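Local coordinates for protein esterase (Pelagibacterium halotolerans, PDB 5DWD) that probably hydrolyses carboxylic ester bonds, as expected of a carboxylesterase of the alpha/beta-hydrolase superfamily, at residues D121-T126 against A131-V136. Numbering follows the deposited sequence.
Sequences DLWAQT and ADTILV
Thr133 OG1 is gripped by two partners, Trp123 NE1 and Gly129 O. Trp123 NE1 donates a hydrogen bond to Thr133 OG1 at 2.8 Å. The same hydroxyl is hydrogen-bonded to Gly129 O, in the short loop that joins the two segments. The indole bond is moderately straight, with an N-H...O angle of 151°. OG1 sits at the edge of the indole, near its plane but tilted 19° from it. No other pair of residues meets across the two segments.

The backbones stay well apart: the CA atoms of Trp123 and Thr133 lie 9.1 Å from each other. The gap is bridged by the N-H edge of the five-membered ring and by the Thr133 side chain. Trp123 CG lies anti to its own carbonyl carbon (chi1 -70°), and the ring then reaches over to the strand with its N-H leading. Thr133 sets its OG1 anti to the carbonyl carbon as well, while its CB points toward the helix. Pro130 and Leu152 also touch the indole. Leu43 and Leu156 pack on Thr133.

Within the helix, Leu122 O takes two bonds from Thr126. Thr126 OG1 lies 2.8 Å from Leu122 O; Thr126 N reaches the same oxygen from the opposite face of the carbonyl plane. Thr126 OG1 is in turn bonded to Leu128 N, which ties the end of helix 101-126 to the loop.

The contact joins this helix to strand 133-138, a central strand of the alpha/beta-hydrolase sheet. That strand leads into the GxSxG sequence, which is consistent with a nucleophile elbow. Replacing Trp123 with a leucine would probably leave Thr133 OG1 without its indole donor and open a gap beside Pro130 and Leu152. One directed N-H...O bond thus links helix and strand at a buried threonine, whose hydroxyl also fastens the connecting loop.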
loop_
_atom_site.group_PDB
_atom_site.type_symbol
_atom_site.label_atom_id
_atom_site.label_comp_id
_atom_site.label_asym_id
_atom_site.label_seq_id
_atom_site.Cartn_x
_atom_site.Cartn_y
_atom_site.Cartn_z
ATOM N N ASP B 121 9.159 -6.682 -19.002
ATOM C CA ASP B 121 9.129 -6.524 -20.497
ATOM C C ASP B 121 7.868 -5.784 -20.961
ATOM O O ASP B 121 7.898 -4.873 -21.740
ATOM C CB ASP B 121 9.239 -7.886 -21.196
ATOM C CG ASP B 121 10.672 -8.491 -21.153
ATOM O OD1 ASP B 121 11.630 -7.742 -20.834
ATOM O OD2 ASP B 121 10.840 -9.728 -21.421
ATOM N N LEU B 122 6.717 -6.166 -20.428
ATOM C CA LEU B 122 5.462 -5.431 -20.725
ATOM C C LEU B 122 5.465 -3.937 -20.372
ATOM O O LEU B 122 4.952 -3.071 -21.128
ATOM C CB LEU B 122 4.320 -6.159 -19.989
ATOM C CG LEU B 122 2.946 -5.653 -20.291
ATOM C CD1 LEU B 122 2.632 -5.744 -21.755
ATOM C CD2 LEU B 122 1.955 -6.470 -19.442
ATOM N N TRP B 123 5.968 -3.613 -19.184
ATOM C CA TRP B 123 6.088 -2.246 -18.738
ATOM C C TRP B 123 7.046 -1.463 -19.693
ATOM O O TRP B 123 6.673 -0.411 -20.128
ATOM C CB TRP B 123 6.548 -2.166 -17.288
ATOM C CG TRP B 123 5.445 -2.652 -16.318
ATOM C CD1 TRP B 123 4.097 -2.482 -16.467
ATOM C CD2 TRP B 123 5.633 -3.357 -15.094
ATOM N NE1 TRP B 123 3.418 -3.040 -15.388
ATOM C CE2 TRP B 123 4.348 -3.589 -14.537
ATOM C CE3 TRP B 123 6.750 -3.852 -14.431
ATOM C CZ2 TRP B 123 4.181 -4.293 -13.361
ATOM C CZ3 TRP B 123 6.586 -4.543 -13.265
ATOM C CH2 TRP B 123 5.332 -4.760 -12.736
ATOM N N ALA B 124 8.149 -2.057 -20.062
ATOM C CA ALA B 124 9.085 -1.423 -21.016
ATOM C C ALA B 124 8.474 -1.248 -22.405
ATOM O O ALA B 124 8.713 -0.224 -23.111
ATOM C CB ALA B 124 10.348 -2.233 -21.117
ATOM N N GLN B 125 7.653 -2.202 -22.805
ATOM C CA GLN B 125 7.014 -2.143 -24.110
ATOM C C GLN B 125 5.904 -1.119 -24.204
ATOM O O GLN B 125 5.743 -0.517 -25.255
ATOM C CB GLN B 125 6.495 -3.519 -24.528
ATOM C CG GLN B 125 7.551 -4.319 -25.253
ATOM C CD GLN B 125 7.421 -5.802 -25.030
ATOM O OE1 GLN B 125 6.332 -6.309 -24.741
ATOM N NE2 GLN B 125 8.540 -6.520 -25.174
ATOM N N THR B 126 5.130 -0.926 -23.125
ATOM C CA THR B 126 3.925 -0.088 -23.145
ATOM C C THR B 126 4.181 1.274 -22.554
ATOM O O THR B 126 3.456 2.214 -22.823
ATOM C CB THR B 126 2.780 -0.750 -22.336
ATOM O OG1 THR B 126 3.224 -0.908 -20.978
ATOM C CG2 THR B 126 2.443 -2.063 -22.936
ATOM N N ALA B 131 2.418 0.935 -10.822
ATOM C CA ALA B 131 1.323 1.703 -10.286
ATOM C C ALA B 131 0.130 1.881 -11.182
ATOM O O ALA B 131 -0.918 2.293 -10.692
ATOM C CB ALA B 131 1.791 3.103 -9.820
ATOM N N ASP B 132 0.298 1.585 -12.485
ATOM C CA ASP B 132 -0.793 1.583 -13.402
ATOM C C ASP B 132 -1.403 0.196 -13.636
ATOM O O ASP B 132 -2.256 0.080 -14.524
ATOM C CB ASP B 132 -0.290 2.080 -14.752
ATOM C CG ASP B 132 0.507 3.383 -14.640
ATOM O OD1 ASP B 132 -0.045 4.309 -14.047
ATOM O OD2 ASP B 132 1.661 3.423 -15.101
ATOM N N THR B 133 -0.983 -0.825 -12.869
ATOM C CA THR B 133 -1.241 -2.183 -13.303
ATOM C C THR B 133 -1.974 -2.939 -12.202
ATOM O O THR B 133 -1.645 -2.805 -11.039
ATOM C CB THR B 133 0.080 -2.900 -13.552
ATOM O OG1 THR B 133 0.826 -2.231 -14.599
ATOM C CG2 THR B 133 -0.099 -4.381 -13.961
ATOM N N ILE B 134 -2.977 -3.706 -12.628
ATOM C CA ILE B 134 -3.678 -4.648 -11.736
ATOM C C ILE B 134 -3.352 -6.035 -12.235
ATOM O O ILE B 134 -3.512 -6.361 -13.418
ATOM C CB ILE B 134 -5.161 -4.375 -11.733
ATOM C CG1 ILE B 134 -5.416 -2.918 -11.283
ATOM C CG2 ILE B 134 -5.890 -5.383 -10.896
ATOM C CD1 ILE B 134 -6.816 -2.474 -11.438
ATOM N N LEU B 135 -2.845 -6.882 -11.333
ATOM C CA LEU B 135 -2.634 -8.268 -11.688
ATOM C C LEU B 135 -3.838 -9.099 -11.216
ATOM O O LEU B 135 -4.132 -9.065 -10.031
ATOM C CB LEU B 135 -1.412 -8.777 -10.897
ATOM C CG LEU B 135 -0.164 -9.247 -11.500
ATOM C CD1 LEU B 135 0.770 -9.920 -10.530
ATOM C CD2 LEU B 135 -0.324 -10.095 -12.761
ATOM N N VAL B 136 -4.438 -9.823 -12.143
ATOM C CA VAL B 136 -5.650 -10.613 -11.945
ATOM C C VAL B 136 -5.344 -12.076 -12.275
ATOM O O VAL B 136 -4.828 -12.365 -13.358
ATOM C CB VAL B 136 -6.787 -10.073 -12.836
ATOM C CG1 VAL B 136 -8.066 -10.889 -12.674
ATOM C CG2 VAL B 136 -7.025 -8.617 -12.434
#